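Local coordinates for protein inositol-1,4,5-trisphosphate 5-phosphatase 1 (Schizosaccharomyces pombe, PDB 1I9Z) that removes the 5-phosphate from soluble and lipid inositol phosphates, such as phosphatidylinositol 4,5-bisphosphate, through its magnesium-dependent catalytic domain, at residues W281-L286 with S304-I309. Sequence-based numbering, arbitrary orientation.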
ATOM      1  N   TRP A 281     -12.334  11.794  -4.816  1.00 12.28           N
ATOM      2  CA  TRP A 281     -11.623  10.827  -4.013  1.00 13.09           C
ATOM      3  C   TRP A 281     -10.262  10.607  -4.747  1.00 12.35           C
ATOM      4  O   TRP A 281     -10.010   9.554  -5.386  1.00 14.56           O
ATOM      5  CB  TRP A 281     -12.386   9.486  -3.918  1.00 14.71           C
ATOM      6  CG  TRP A 281     -13.535   9.602  -2.956  1.00 15.07           C
ATOM      7  CD1 TRP A 281     -13.483   9.701  -1.566  1.00 15.43           C
ATOM      8  CD2 TRP A 281     -14.913   9.516  -3.304  1.00 17.32           C
ATOM      9  NE1 TRP A 281     -14.782   9.653  -1.041  1.00 15.09           N
ATOM     10  CE2 TRP A 281     -15.662   9.531  -2.086  1.00 16.35           C
ATOM     11  CE3 TRP A 281     -15.600   9.408  -4.537  1.00 15.46           C
ATOM     12  CZ2 TRP A 281     -17.073   9.428  -2.071  1.00 16.08           C
ATOM     13  CZ3 TRP A 281     -17.020   9.305  -4.499  1.00 15.56           C
ATOM     14  CH2 TRP A 281     -17.706   9.311  -3.300  1.00 16.58           C
ATOM     15  N   THR A 282      -9.376  11.612  -4.631  1.00 13.02           N
ATOM     16  CA  THR A 282      -8.056  11.520  -5.296  1.00 12.95           C
ATOM     17  C   THR A 282      -7.131  10.530  -4.579  1.00 14.95           C
ATOM     18  O   THR A 282      -6.272   9.928  -5.204  1.00 13.87           O
ATOM     19  CB  THR A 282      -7.309  12.887  -5.278  1.00 13.71           C
ATOM     20  OG1 THR A 282      -7.410  13.506  -3.985  1.00 14.49           O
ATOM     21  CG2 THR A 282      -7.897  13.813  -6.273  1.00 12.37           C
ATOM     22  N   ASP A 283      -7.323  10.374  -3.259  1.00 13.25           N
ATOM     23  CA  ASP A 283      -6.413   9.544  -2.395  1.00 14.56           C
ATOM     24  C   ASP A 283      -6.989   8.171  -2.146  1.00 15.47           C
ATOM     25  O   ASP A 283      -8.074   8.068  -1.612  1.00 17.02           O
ATOM     26  CB  ASP A 283      -6.223  10.319  -1.081  1.00 13.52           C
ATOM     27  CG  ASP A 283      -5.752  11.737  -1.394  1.00 13.43           C
ATOM     28  OD1 ASP A 283      -4.552  11.878  -1.742  1.00 17.00           O
ATOM     29  OD2 ASP A 283      -6.585  12.705  -1.427  1.00 16.14           O
ATOM     30  N   ARG A 284      -6.245   7.139  -2.527  1.00 13.79           N
ATOM     31  CA  ARG A 284      -6.815   5.761  -2.473  1.00 12.02           C
ATOM     32  C   ARG A 284      -5.811   4.754  -2.020  1.00 13.19           C
ATOM     33  O   ARG A 284      -4.578   4.958  -2.156  1.00 13.56           O
ATOM     34  CB  ARG A 284      -7.299   5.399  -3.900  1.00 13.11           C
ATOM     35  CG  ARG A 284      -8.149   6.524  -4.566  1.00 14.34           C
ATOM     36  CD  ARG A 284      -9.566   6.594  -4.001  1.00 14.59           C
ATOM     37  NE  ARG A 284     -10.526   5.630  -4.577  1.00 14.80           N
ATOM     38  CZ  ARG A 284     -11.295   5.910  -5.646  1.00 16.94           C
ATOM     39  NH1 ARG A 284     -12.140   4.987  -6.092  1.00 15.15           N
ATOM     40  NH2 ARG A 284     -11.232   7.095  -6.277  1.00 15.66           N
ATOM     41  N   ILE A 285      -6.306   3.661  -1.454  1.00 12.62           N
ATOM     42  CA  ILE A 285      -5.417   2.547  -1.058  1.00 12.30           C
ATOM     43  C   ILE A 285      -6.065   1.299  -1.631  1.00 13.91           C
ATOM     44  O   ILE A 285      -7.227   1.049  -1.347  1.00 15.04           O
ATOM     45  CB  ILE A 285      -5.288   2.455   0.467  1.00 12.71           C
ATOM     46  CG1 ILE A 285      -4.616   3.733   0.981  1.00 12.72           C
ATOM     47  CG2 ILE A 285      -4.438   1.254   0.927  1.00 10.87           C
ATOM     48  CD1 ILE A 285      -4.837   3.878   2.587  1.00 14.17           C
ATOM     49  N   LEU A 286      -5.313   0.562  -2.449  1.00 15.11           N
ATOM     50  CA  LEU A 286      -5.778  -0.668  -3.119  1.00 17.44           C
ATOM     51  C   LEU A 286      -4.846  -1.830  -2.738  1.00 18.22           C
ATOM     52  O   LEU A 286      -3.648  -1.583  -2.484  1.00 17.11           O
ATOM     53  CB  LEU A 286      -5.692  -0.516  -4.648  1.00 17.15           C
ATOM     54  CG  LEU A 286      -6.387   0.747  -5.182  1.00 17.45           C
ATOM     55  CD1 LEU A 286      -6.103   0.764  -6.708  1.00 17.46           C
ATOM     56  CD2 LEU A 286      -7.911   0.768  -4.870  1.00 16.62           C
ATOM     57  N   SER A 304      -3.276  20.638   4.761  1.00 14.29           N
ATOM     58  CA  SER A 304      -3.188  20.578   3.295  1.00 15.63           C
ATOM     59  C   SER A 304      -4.559  20.783   2.629  1.00 15.67           C
ATOM     60  O   SER A 304      -5.575  20.942   3.332  1.00 15.58           O
ATOM     61  CB  SER A 304      -2.622  19.163   2.923  1.00 15.13           C
ATOM     62  OG  SER A 304      -2.637  18.947   1.495  1.00 15.51           O
ATOM     63  N   ASP A 305      -4.569  20.843   1.288  1.00 14.52           N
ATOM     64  CA  ASP A 305      -5.853  20.933   0.593  1.00 17.65           C
ATOM     65  C   ASP A 305      -6.398  19.497   0.394  1.00 15.71           C
ATOM     66  O   ASP A 305      -7.497  19.307  -0.117  1.00 14.60           O
ATOM     67  CB  ASP A 305      -5.729  21.694  -0.731  1.00 17.01           C
ATOM     68  CG  ASP A 305      -4.633  21.153  -1.628  1.00 20.33           C
ATOM     69  OD1 ASP A 305      -3.841  20.230  -1.293  1.00 16.38           O
ATOM     70  OD2 ASP A 305      -4.607  21.706  -2.732  1.00 23.44           O
ATOM     71  N   HIS A 306      -5.653  18.481   0.814  1.00 15.44           N
ATOM     72  CA  HIS A 306      -6.182  17.104   0.835  1.00 14.42           C
ATOM     73  C   HIS A 306      -6.293  16.633   2.277  1.00 17.26           C
ATOM     74  O   HIS A 306      -5.527  17.078   3.150  1.00 15.06           O
ATOM     75  CB  HIS A 306      -5.230  16.064   0.220  1.00 13.59           C
ATOM     76  CG  HIS A 306      -5.047  16.205  -1.249  1.00 11.08           C
ATOM     77  ND1 HIS A 306      -5.326  15.182  -2.140  1.00 13.82           N
ATOM     78  CD2 HIS A 306      -4.528  17.214  -1.978  1.00 13.97           C
ATOM     79  CE1 HIS A 306      -4.967  15.561  -3.361  1.00 12.78           C
ATOM     80  NE2 HIS A 306      -4.476  16.795  -3.288  1.00 15.74           N
ATOM     81  N   ARG A 307      -7.235  15.730   2.546  1.00 15.84           N
ATOM     82  CA  ARG A 307      -7.233  15.041   3.866  1.00 14.07           C
ATOM     83  C   ARG A 307      -6.402  13.806   3.724  1.00 14.13           C
ATOM     84  O   ARG A 307      -6.346  13.221   2.626  1.00 12.84           O
ATOM     85  CB  ARG A 307      -8.610  14.523   4.272  1.00 12.68           C
ATOM     86  CG  ARG A 307      -9.607  15.647   4.496  1.00 13.18           C
ATOM     87  CD  ARG A 307      -9.483  16.187   6.036  1.00 13.97           C
ATOM     88  NE  ARG A 307     -10.445  17.269   6.109  1.00 15.39           N
ATOM     89  CZ  ARG A 307     -10.214  18.542   5.827  1.00 18.49           C
ATOM     90  NH1 ARG A 307      -8.992  19.018   5.511  1.00 16.00           N
ATOM     91  NH2 ARG A 307     -11.280  19.347   5.648  1.00 18.66           N
ATOM     92  N   PRO A 308      -5.700  13.391   4.797  1.00 14.41           N
ATOM     93  CA  PRO A 308      -4.889  12.188   4.799  1.00 16.00           C
ATOM     94  C   PRO A 308      -5.865  11.007   4.951  1.00 15.28           C
ATOM     95  O   PRO A 308      -7.041  11.201   5.396  1.00 15.69           O
ATOM     96  CB  PRO A 308      -3.964  12.341   6.056  1.00 16.24           C
ATOM     97  CG  PRO A 308      -4.738  13.264   6.960  1.00 18.93           C
ATOM     98  CD  PRO A 308      -5.687  14.110   6.097  1.00 15.19           C
ATOM     99  N   ILE A 309      -5.414   9.810   4.561  1.00 14.98           N
ATOM    100  CA  ILE A 309      -6.253   8.602   4.695  1.00 14.03           C
ATOM    101  C   ILE A 309      -5.397   7.448   5.240  1.00 14.93           C
ATOM    102  O   ILE A 309      -4.148   7.552   5.339  1.00 14.52           O
ATOM    103  CB  ILE A 309      -6.836   8.138   3.325  1.00 13.98           C
ATOM    104  CG1 ILE A 309      -5.706   7.888   2.326  1.00 14.34           C
ATOM    105  CG2 ILE A 309      -7.762   9.210   2.770  1.00 14.87           C
ATOM    106  CD1 ILE A 309      -6.156   7.113   1.021  1.00 13.66           C
TER
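Asp-283 and His-306 reach for each other with matching first torsions: each CG lies anti to its own carbonyl carbon (chi1 -68° for His-306), which sends carboxylate and imidazole into the gap between the two backbones. His-306 ND1 donates to Asp-283 OD2 at 2.9 Å, nearly straight at 176°. The bond lies in the ring plane and uses the syn lone pair of OD2, although carboxylate and ring planes stand 74° apart. Thr-282 OG1 gives Asp-283 OD2 a second bond at 2.8 Å, from above the carboxylate plane, and Thr-260 OG1 is a further hydrogen-bonding partner. Three partners thus hold this buried oxygen, and the carboxylate in turn fixes the rotation of the imidazole. An alanine at Asp-283 would probably leave His-306 ND1 without its acceptor and the ring freer to turn beside the substrate pocket. Farther along, Ile-309 CD1 packs 3.8 Å from Asp-283 CB and 3.7 Å from Ile-285 CG1, its tip lying over the Asp-283 carbonyl group. At the other end Ser-304 OG accepts from His-306 N at 3.1 Å, an ST turn that spans Asp-305, a residue of the inositol bisphosphate pocket. The His-306 side chain is about 5 Å from both the bound calcium ion and that ligand. The contact bridges the two sheets of this DNase I-like fold: strand 283-288 edges the five-stranded one, while 304-309 leads into strand 309-320 of the six-stranded one, with strand 20-33 alongside.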